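Local coordinates for endonuclease PI-MtuI (Mycobacterium tuberculosis, PDB 2IMZ), which probably excises itself from the RecA precursor by protein splicing, the work of the intein splicing domain modelled here without an endonuclease domain, at residues K27-V32 with R43-W48; Q95-D100 with R133-R138. The protein carries 1 engineered substitution. One frame throughout, in Å; residues are numbered along the deposited sequence.

Contact 1 of 2, residues K27-V32 with R43-W48; sequences KPIHVV and RPVVSW
The indole of Trp48 meets the turn at Lys27 edge-on: NE1 donates to Lys27 O at 3.0 Å, with the oxygen 10° out of the ring plane. Seen from the carbonyl, the donor stands well above the peptide plane. Pro28, centre of an inverse gamma turn, sets its CB 4.4 Å from CZ2 of the same indole. Beyond the turn, Ile29 and Val45 run side by side. Val45 CG2, anti to its carbonyl carbon and beside the backbone N, touches Ile29 CG1 at 3.6 Å. Val31 CG1 reaches the same methyl at 3.8 Å, its side chain about perpendicular to that of Val45. On the other face of the sheet, Pro44 CB lies over one face of the His30 imidazole, offset toward the rim, a CH-pi contact of 4.3 Å to the centroid. Backbone bonds close this antiparallel hairpin: Val45 N to Ile29 O at 2.9 Å, then a pair between Val31 and Arg43. Arg43 spends NE on a salt bridge to Glu155, and Val31 and Arg43 both pack on Val153. The chemistry is thus divided: apolar groups meet on the buried face, while Lys27 O takes two donors, Trp48 NE1 and, weakly, Ile29 N, so the indole pins the turn to strand 43-48.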
ATOM      1  N   LYS A  27     -10.490   6.206  14.049  1.00 14.97           N
ATOM      2  CA  LYS A  27     -11.562   5.242  14.267  1.00 16.35           C
ATOM      3  C   LYS A  27     -11.205   3.865  13.726  1.00 16.62           C
ATOM      4  O   LYS A  27     -10.890   3.717  12.546  1.00 15.21           O
ATOM      5  CB  LYS A  27     -12.850   5.728  13.594  1.00 17.49           C
ATOM      6  CG  LYS A  27     -13.271   7.132  13.994  1.00 22.47           C
ATOM      7  CD  LYS A  27     -14.596   7.508  13.349  1.00 22.63           C
ATOM      8  CE  LYS A  27     -15.011   8.922  13.722  1.00 25.42           C
ATOM      9  NZ  LYS A  27     -16.357   9.277  13.178  1.00 25.64           N
ATOM     10  N   PRO A  28     -11.249   2.837  14.587  1.00 16.33           N
ATOM     11  CA  PRO A  28     -10.935   1.457  14.208  1.00 17.11           C
ATOM     12  C   PRO A  28     -12.135   0.790  13.536  1.00 16.62           C
ATOM     13  O   PRO A  28     -12.610  -0.255  13.984  1.00 17.89           O
ATOM     14  CB  PRO A  28     -10.598   0.814  15.544  1.00 18.29           C
ATOM     15  CG  PRO A  28     -11.583   1.471  16.453  1.00 17.02           C
ATOM     16  CD  PRO A  28     -11.491   2.931  16.039  1.00 18.47           C
ATOM     17  N   ILE A  29     -12.633   1.412  12.473  1.00 15.83           N
ATOM     18  CA  ILE A  29     -13.770   0.865  11.746  1.00 14.87           C
ATOM     19  C   ILE A  29     -13.331  -0.378  10.989  1.00 13.99           C
ATOM     20  O   ILE A  29     -12.136  -0.657  10.877  1.00 15.17           O
ATOM     21  CB  ILE A  29     -14.315   1.865  10.696  1.00 14.28           C
ATOM     22  CG1 ILE A  29     -13.267   2.098   9.601  1.00 13.23           C
ATOM     23  CG2 ILE A  29     -14.704   3.176  11.365  1.00 16.24           C
ATOM     24  CD1 ILE A  29     -13.809   2.822   8.375  1.00 12.33           C
ATOM     25  N   HIS A  30     -14.303  -1.141  10.502  1.00 12.10           N
ATOM     26  CA  HIS A  30     -14.010  -2.307   9.683  1.00 12.44           C
ATOM     27  C   HIS A  30     -14.285  -1.862   8.256  1.00 11.49           C
ATOM     28  O   HIS A  30     -15.053  -0.922   8.031  1.00 12.29           O
ATOM     29  CB  HIS A  30     -14.922  -3.489  10.020  1.00 14.90           C
ATOM     30  CG  HIS A  30     -14.482  -4.264  11.220  1.00 16.82           C
ATOM     31  ND1 HIS A  30     -14.804  -3.891  12.507  1.00 19.33           N
ATOM     32  CD2 HIS A  30     -13.714  -5.373  11.329  1.00 17.98           C
ATOM     33  CE1 HIS A  30     -14.250  -4.737  13.358  1.00 18.95           C
ATOM     34  NE2 HIS A  30     -13.583  -5.645  12.669  1.00 17.61           N
ATOM     35  N   VAL A  31     -13.647  -2.522   7.300  1.00 11.02           N
ATOM     36  CA  VAL A  31     -13.849  -2.197   5.893  1.00 10.55           C
ATOM     37  C   VAL A  31     -14.051  -3.493   5.136  1.00 11.66           C
ATOM     38  O   VAL A  31     -13.848  -4.580   5.679  1.00 13.01           O
ATOM     39  CB  VAL A  31     -12.613  -1.497   5.273  1.00 11.70           C
ATOM     40  CG1 VAL A  31     -12.286  -0.235   6.035  1.00 12.60           C
ATOM     41  CG2 VAL A  31     -11.420  -2.454   5.259  1.00 12.41           C
ATOM     42  N   VAL A  32     -14.473  -3.372   3.884  1.00 11.20           N
ATOM     43  CA  VAL A  32     -14.622  -4.539   3.029  1.00 11.36           C
ATOM     44  C   VAL A  32     -13.241  -4.669   2.397  1.00 11.98           C
ATOM     45  O   VAL A  32     -12.791  -3.764   1.690  1.00 11.95           O
ATOM     46  CB  VAL A  32     -15.652  -4.313   1.905  1.00 10.65           C
ATOM     47  CG1 VAL A  32     -15.653  -5.520   0.963  1.00 12.66           C
ATOM     48  CG2 VAL A  32     -17.035  -4.098   2.494  1.00 11.53           C
ATOM     49  N   ARG A  43     -12.274  -6.466   7.674  1.00 14.30           N
ATOM     50  CA  ARG A  43     -10.983  -6.303   8.328  1.00 15.78           C
ATOM     51  C   ARG A  43     -10.922  -4.920   8.964  1.00 14.87           C
ATOM     52  O   ARG A  43     -11.431  -3.945   8.412  1.00 14.90           O
ATOM     53  CB  ARG A  43      -9.845  -6.496   7.316  1.00 15.36           C
ATOM     54  CG  ARG A  43      -9.612  -7.954   6.904  1.00 16.09           C
ATOM     55  CD  ARG A  43      -9.077  -8.781   8.079  1.00 17.41           C
ATOM     56  NE  ARG A  43      -8.768 -10.165   7.719  1.00 18.04           N
ATOM     57  CZ  ARG A  43      -9.664 -11.147   7.636  1.00 19.15           C
ATOM     58  NH1 ARG A  43     -10.945 -10.912   7.886  1.00 18.41           N
ATOM     59  NH2 ARG A  43      -9.273 -12.375   7.314  1.00 19.09           N
ATOM     60  N   PRO A  44     -10.301  -4.820  10.147  1.00 14.76           N
ATOM     61  CA  PRO A  44     -10.182  -3.551  10.864  1.00 14.65           C
ATOM     62  C   PRO A  44      -9.063  -2.622  10.404  1.00 14.58           C
ATOM     63  O   PRO A  44      -8.007  -3.071   9.953  1.00 13.24           O
ATOM     64  CB  PRO A  44      -9.981  -4.004  12.306  1.00 17.01           C
ATOM     65  CG  PRO A  44      -9.130  -5.213  12.136  1.00 17.38           C
ATOM     66  CD  PRO A  44      -9.799  -5.935  10.975  1.00 16.68           C
ATOM     67  N   VAL A  45      -9.315  -1.322  10.514  1.00 13.41           N
ATOM     68  CA  VAL A  45      -8.325  -0.313  10.169  1.00 13.83           C
ATOM     69  C   VAL A  45      -7.396  -0.269  11.379  1.00 15.85           C
ATOM     70  O   VAL A  45      -7.867  -0.210  12.517  1.00 16.52           O
ATOM     71  CB  VAL A  45      -8.985   1.067   9.971  1.00 11.97           C
ATOM     72  CG1 VAL A  45      -7.920   2.145   9.788  1.00 11.62           C
ATOM     73  CG2 VAL A  45      -9.903   1.021   8.750  1.00 13.42           C
ATOM     74  N   VAL A  46      -6.088  -0.313  11.134  1.00 16.39           N
ATOM     75  CA  VAL A  46      -5.108  -0.308  12.215  1.00 16.62           C
ATOM     76  C   VAL A  46      -4.158   0.889  12.212  1.00 17.26           C
ATOM     77  O   VAL A  46      -3.445   1.121  13.190  1.00 18.37           O
ATOM     78  CB  VAL A  46      -4.286  -1.613  12.204  1.00 16.58           C
ATOM     79  CG1 VAL A  46      -5.194  -2.788  12.541  1.00 17.15           C
ATOM     80  CG2 VAL A  46      -3.643  -1.823  10.843  1.00 15.59           C
ATOM     81  N   SER A  47      -4.151   1.645  11.119  1.00 16.29           N
ATOM     82  CA  SER A  47      -3.304   2.832  11.003  1.00 17.70           C
ATOM     83  C   SER A  47      -4.059   3.917  10.249  1.00 16.89           C
ATOM     84  O   SER A  47      -4.875   3.618   9.373  1.00 16.07           O
ATOM     85  CB  SER A  47      -2.003   2.514  10.261  1.00 21.20           C
ATOM     86  OG  SER A  47      -1.244   1.536  10.943  1.00 23.67           O
ATOM     87  N   TRP A  48      -3.768   5.172  10.584  1.00 16.04           N
ATOM     88  CA  TRP A  48      -4.431   6.326   9.979  1.00 15.12           C
ATOM     89  C   TRP A  48      -3.402   7.349   9.508  1.00 16.04           C
ATOM     90  O   TRP A  48      -2.483   7.699  10.253  1.00 15.61           O
ATOM     91  CB  TRP A  48      -5.351   6.982  11.015  1.00 13.89           C
ATOM     92  CG  TRP A  48      -6.338   6.035  11.611  1.00 14.38           C
ATOM     93  CD1 TRP A  48      -7.615   5.808  11.189  1.00 11.77           C
ATOM     94  CD2 TRP A  48      -6.108   5.132  12.698  1.00 14.75           C
ATOM     95  NE1 TRP A  48      -8.196   4.818  11.942  1.00 12.38           N
ATOM     96  CE2 TRP A  48      -7.293   4.384  12.877  1.00 14.64           C
ATOM     97  CE3 TRP A  48      -5.013   4.879  13.538  1.00 17.19           C
ATOM     98  CZ2 TRP A  48      -7.417   3.398  13.863  1.00 17.33           C
ATOM     99  CZ3 TRP A  48      -5.136   3.897  14.520  1.00 16.49           C
ATOM    100  CH2 TRP A  48      -6.332   3.169  14.672  1.00 17.88           C
TER

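Contact 2 of 2, residues Q95-D100 with R133-R138; sequences QPRRFD and RYSVIR
Gln95 N donates to Arg133 O at 2.7 Å and nearly linearly (170°), while the return bond from Arg133 N to Gln95 O is weak, 3.5 Å. This pairing carries the antiparallel association of strands 92-94 and 134-153 a little further, at the edge of the beta-rich intein splicing domain of the Hint (H-int) superfamily; Ser135 bonds Val93 through the backbone. Arg97 and Arg133 carry most of the side-chain contact. The chain of Arg97 is extended from CG to NE and crosses that of Arg133 at about a right angle, the aliphatic parts touching where Arg97 CD meets Arg133 CG at 4.0 Å. Arg133 CB then lies over one face of the Arg97 guanidinium, offset toward its rim. Arg133 itself is bent at chi2 and chi3, and its guanidinium presents a face to Arg97 NH1, the two planes 51° apart. The like-charged NH1 atoms of Arg97 and Arg133 are only 3.8 Å apart, a repulsion that solvent at this surface site would probably soften. At the far end of Arg97, NH2 donates to Ser135 OG at 2.7 Å, the hydroxyl lying 17° out of the guanidinium plane. The serine hydroxyl, anti to its carbonyl carbon and beside its own backbone N, also has the terminal amide group of Gln95 close by, and Gln95 and Ser135 both pack on Ile61 of strand 54-61. The backbone of Arg97 has a further partner in Glu131. One water joins the two arginines by another route: it donates to Arg97 O at 2.9 Å and accepts from Arg133 NH1 at 3.3 Å.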
ATOM      1  N   GLN A  95     -15.860  -3.793  -7.954  1.00 14.59           N
ATOM      2  CA  GLN A  95     -16.924  -3.181  -7.155  1.00 14.95           C
ATOM      3  C   GLN A  95     -17.741  -4.282  -6.488  1.00 17.16           C
ATOM      4  O   GLN A  95     -18.612  -4.889  -7.115  1.00 17.77           O
ATOM      5  CB  GLN A  95     -17.844  -2.330  -8.038  1.00 18.03           C
ATOM      6  CG  GLN A  95     -19.059  -1.764  -7.295  1.00 21.24           C
ATOM      7  CD  GLN A  95     -20.041  -1.063  -8.214  1.00 25.30           C
ATOM      8  OE1 GLN A  95     -19.958   0.148  -8.432  1.00 25.51           O
ATOM      9  NE2 GLN A  95     -20.978  -1.827  -8.769  1.00 25.16           N
ATOM     10  N   PRO A  96     -17.460  -4.565  -5.210  1.00 17.14           N
ATOM     11  CA  PRO A  96     -18.181  -5.604  -4.469  1.00 17.65           C
ATOM     12  C   PRO A  96     -19.674  -5.318  -4.350  1.00 18.16           C
ATOM     13  O   PRO A  96     -20.079  -4.186  -4.089  1.00 18.55           O
ATOM     14  CB  PRO A  96     -17.481  -5.601  -3.114  1.00 17.85           C
ATOM     15  CG  PRO A  96     -16.074  -5.221  -3.475  1.00 17.05           C
ATOM     16  CD  PRO A  96     -16.297  -4.088  -4.441  1.00 18.66           C
ATOM     17  N   ARG A  97     -20.494  -6.344  -4.549  1.00 17.11           N
ATOM     18  CA  ARG A  97     -21.939  -6.186  -4.448  1.00 18.44           C
ATOM     19  C   ARG A  97     -22.555  -7.407  -3.785  1.00 17.65           C
ATOM     20  O   ARG A  97     -22.090  -8.527  -3.988  1.00 16.79           O
ATOM     21  CB  ARG A  97     -22.580  -6.039  -5.830  1.00 23.00           C
ATOM     22  CG  ARG A  97     -21.967  -5.008  -6.758  1.00 27.17           C
ATOM     23  CD  ARG A  97     -22.671  -5.095  -8.102  1.00 31.43           C
ATOM     24  NE  ARG A  97     -21.890  -4.528  -9.197  1.00 35.62           N
ATOM     25  CZ  ARG A  97     -22.150  -4.752 -10.480  1.00 38.17           C
ATOM     26  NH1 ARG A  97     -23.168  -5.532 -10.821  1.00 40.07           N
ATOM     27  NH2 ARG A  97     -21.394  -4.206 -11.423  1.00 39.41           N
ATOM     28  N   ARG A  98     -23.602  -7.184  -2.998  1.00 16.88           N
ATOM     29  CA  ARG A  98     -24.310  -8.272  -2.340  1.00 18.60           C
ATOM     30  C   ARG A  98     -25.381  -8.784  -3.300  1.00 18.08           C
ATOM     31  O   ARG A  98     -25.861  -8.044  -4.154  1.00 16.91           O
ATOM     32  CB  ARG A  98     -24.985  -7.785  -1.055  1.00 21.25           C
ATOM     33  CG  ARG A  98     -24.034  -7.489   0.084  1.00 24.78           C
ATOM     34  CD  ARG A  98     -24.781  -6.942   1.293  1.00 29.41           C
ATOM     35  NE  ARG A  98     -25.863  -7.823   1.725  1.00 34.76           N
ATOM     36  CZ  ARG A  98     -25.686  -9.065   2.161  1.00 35.37           C
ATOM     37  NH1 ARG A  98     -24.466  -9.575   2.225  1.00 37.99           N
ATOM     38  NH2 ARG A  98     -26.728  -9.798   2.534  1.00 36.30           N
ATOM     39  N   PHE A  99     -25.739 -10.054  -3.157  1.00 17.23           N
ATOM     40  CA  PHE A  99     -26.767 -10.682  -3.986  1.00 18.55           C
ATOM     41  C   PHE A  99     -28.038  -9.827  -4.009  1.00 18.22           C
ATOM     42  O   PHE A  99     -28.558  -9.464  -2.956  1.00 19.14           O
ATOM     43  CB  PHE A  99     -27.082 -12.065  -3.411  1.00 18.04           C
ATOM     44  CG  PHE A  99     -28.196 -12.778  -4.114  1.00 17.83           C
ATOM     45  CD1 PHE A  99     -28.054 -13.185  -5.431  1.00 17.38           C
ATOM     46  CD2 PHE A  99     -29.389 -13.048  -3.450  1.00 18.24           C
ATOM     47  CE1 PHE A  99     -29.083 -13.854  -6.087  1.00 20.16           C
ATOM     48  CE2 PHE A  99     -30.422 -13.715  -4.093  1.00 17.91           C
ATOM     49  CZ  PHE A  99     -30.269 -14.118  -5.414  1.00 18.97           C
ATOM     50  N   ASP A 100     -28.542  -9.505  -5.200  1.00 19.01           N
ATOM     51  CA  ASP A 100     -29.755  -8.697  -5.296  1.00 21.45           C
ATOM     52  C   ASP A 100     -30.910  -9.411  -5.995  1.00 23.36           C
ATOM     53  O   ASP A 100     -32.005  -8.862  -6.120  1.00 23.72           O
ATOM     54  CB  ASP A 100     -29.473  -7.355  -5.992  1.00 21.49           C
ATOM     55  CG  ASP A 100     -28.965  -7.516  -7.415  1.00 23.85           C
ATOM     56  OD1 ASP A 100     -29.027  -8.636  -7.964  1.00 22.22           O
ATOM     57  OD2 ASP A 100     -28.512  -6.504  -7.994  1.00 24.00           O
ATOM     58  N   ARG A 133     -17.467  -8.058  -7.950  1.00 18.89           N
ATOM     59  CA  ARG A 133     -18.046  -7.842  -9.272  1.00 19.97           C
ATOM     60  C   ARG A 133     -17.256  -6.711  -9.913  1.00 19.80           C
ATOM     61  O   ARG A 133     -16.409  -6.098  -9.266  1.00 17.71           O
ATOM     62  CB  ARG A 133     -19.518  -7.434  -9.154  1.00 21.07           C
ATOM     63  CG  ARG A 133     -20.379  -8.400  -8.346  1.00 24.36           C
ATOM     64  CD  ARG A 133     -20.490  -9.751  -9.028  1.00 27.21           C
ATOM     65  NE  ARG A 133     -21.136  -9.653 -10.334  1.00 29.95           N
ATOM     66  CZ  ARG A 133     -22.417  -9.349 -10.518  1.00 32.09           C
ATOM     67  NH1 ARG A 133     -23.205  -9.111  -9.479  1.00 35.68           N
ATOM     68  NH2 ARG A 133     -22.913  -9.283 -11.747  1.00 34.21           N
ATOM     69  N   TYR A 134     -17.536  -6.428 -11.178  1.00 19.51           N
ATOM     70  CA  TYR A 134     -16.831  -5.364 -11.871  1.00 21.61           C
ATOM     71  C   TYR A 134     -17.802  -4.350 -12.448  1.00 21.48           C
ATOM     72  O   TYR A 134     -18.888  -4.703 -12.912  1.00 23.46           O
ATOM     73  CB  TYR A 134     -15.951  -5.961 -12.972  1.00 23.58           C
ATOM     74  CG  TYR A 134     -14.780  -6.744 -12.424  1.00 25.11           C
ATOM     75  CD1 TYR A 134     -13.621  -6.094 -11.995  1.00 25.87           C
ATOM     76  CD2 TYR A 134     -14.847  -8.128 -12.280  1.00 26.38           C
ATOM     77  CE1 TYR A 134     -12.562  -6.799 -11.434  1.00 26.90           C
ATOM     78  CE2 TYR A 134     -13.792  -8.846 -11.718  1.00 27.55           C
ATOM     79  CZ  TYR A 134     -12.655  -8.175 -11.296  1.00 28.30           C
ATOM     80  OH  TYR A 134     -11.611  -8.878 -10.734  1.00 30.53           O
ATOM     81  N   SER A 135     -17.412  -3.083 -12.392  1.00 19.74           N
ATOM     82  CA  SER A 135     -18.234  -1.999 -12.914  1.00 17.69           C
ATOM     83  C   SER A 135     -17.364  -1.076 -13.744  1.00 16.80           C
ATOM     84  O   SER A 135     -16.180  -0.908 -13.458  1.00 15.37           O
ATOM     85  CB  SER A 135     -18.878  -1.218 -11.768  1.00 20.23           C
ATOM     86  OG  SER A 135     -19.831  -2.019 -11.095  1.00 22.20           O
ATOM     87  N   VAL A 136     -17.952  -0.475 -14.774  1.00 14.90           N
ATOM     88  CA  VAL A 136     -17.209   0.414 -15.648  1.00 15.47           C
ATOM     89  C   VAL A 136     -17.129   1.850 -15.155  1.00 14.88           C
ATOM     90  O   VAL A 136     -17.982   2.317 -14.395  1.00 14.95           O
ATOM     91  CB  VAL A 136     -17.816   0.434 -17.073  1.00 16.16           C
ATOM     92  CG1 VAL A 136     -17.769  -0.959 -17.671  1.00 19.28           C
ATOM     93  CG2 VAL A 136     -19.252   0.949 -17.029  1.00 16.91           C
ATOM     94  N   ILE A 137     -16.078   2.536 -15.589  1.00 14.86           N
ATOM     95  CA  ILE A 137     -15.865   3.937 -15.263  1.00 14.19           C
ATOM     96  C   ILE A 137     -16.706   4.719 -16.269  1.00 16.35           C
ATOM     97  O   ILE A 137     -16.560   4.542 -17.483  1.00 15.38           O
ATOM     98  CB  ILE A 137     -14.380   4.324 -15.419  1.00 14.21           C
ATOM     99  CG1 ILE A 137     -13.550   3.627 -14.336  1.00 13.06           C
ATOM    100  CG2 ILE A 137     -14.215   5.831 -15.326  1.00 11.34           C
ATOM    101  CD1 ILE A 137     -12.054   3.750 -14.534  1.00 18.31           C
ATOM    102  N   ARG A 138     -17.593   5.573 -15.768  1.00 14.84           N
ATOM    103  CA  ARG A 138     -18.469   6.352 -16.639  1.00 16.56           C
ATOM    104  C   ARG A 138     -17.845   7.678 -17.059  1.00 16.37           C
ATOM    105  O   ARG A 138     -18.168   8.214 -18.120  1.00 17.54           O
ATOM    106  CB  ARG A 138     -19.800   6.641 -15.928  1.00 17.25           C
ATOM    107  CG  ARG A 138     -20.468   5.425 -15.291  1.00 22.11           C
ATOM    108  CD  ARG A 138     -21.640   4.862 -16.089  1.00 27.71           C
ATOM    109  NE  ARG A 138     -21.238   4.286 -17.362  1.00 27.19           N
ATOM    110  CZ  ARG A 138     -21.906   3.328 -18.002  1.00 28.06           C
ATOM    111  NH1 ARG A 138     -23.021   2.819 -17.492  1.00 27.31           N
ATOM    112  NH2 ARG A 138     -21.453   2.872 -19.158  1.00 23.71           N
TER
HETATM  113  O   HOH W   1     -23.365  -9.795  -6.291  1.00 29.11           O

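Contact 1 closes before contact 2 opens along the chain, and their centres lie 22 Å apart. The nearest atoms of the two come within about 4 Å without touching. They are joined through one antiparallel sheet: contact 1 uses strand 40-52, contact 2 the start of strand 134-153, and these strands are neighbours in it. The far end of that long strand runs alongside 43-48, with Glu152 opposite the bulge at Val46 and Ser47. Glu152, His157 and Asn168, the C-terminal residue seen as an aminosuccinimide, are zinc ligands in this structure; the side chain of Val45 in contact 1 is about 10 Å from a bound zinc ion. Contact 2 instead lies at the surface.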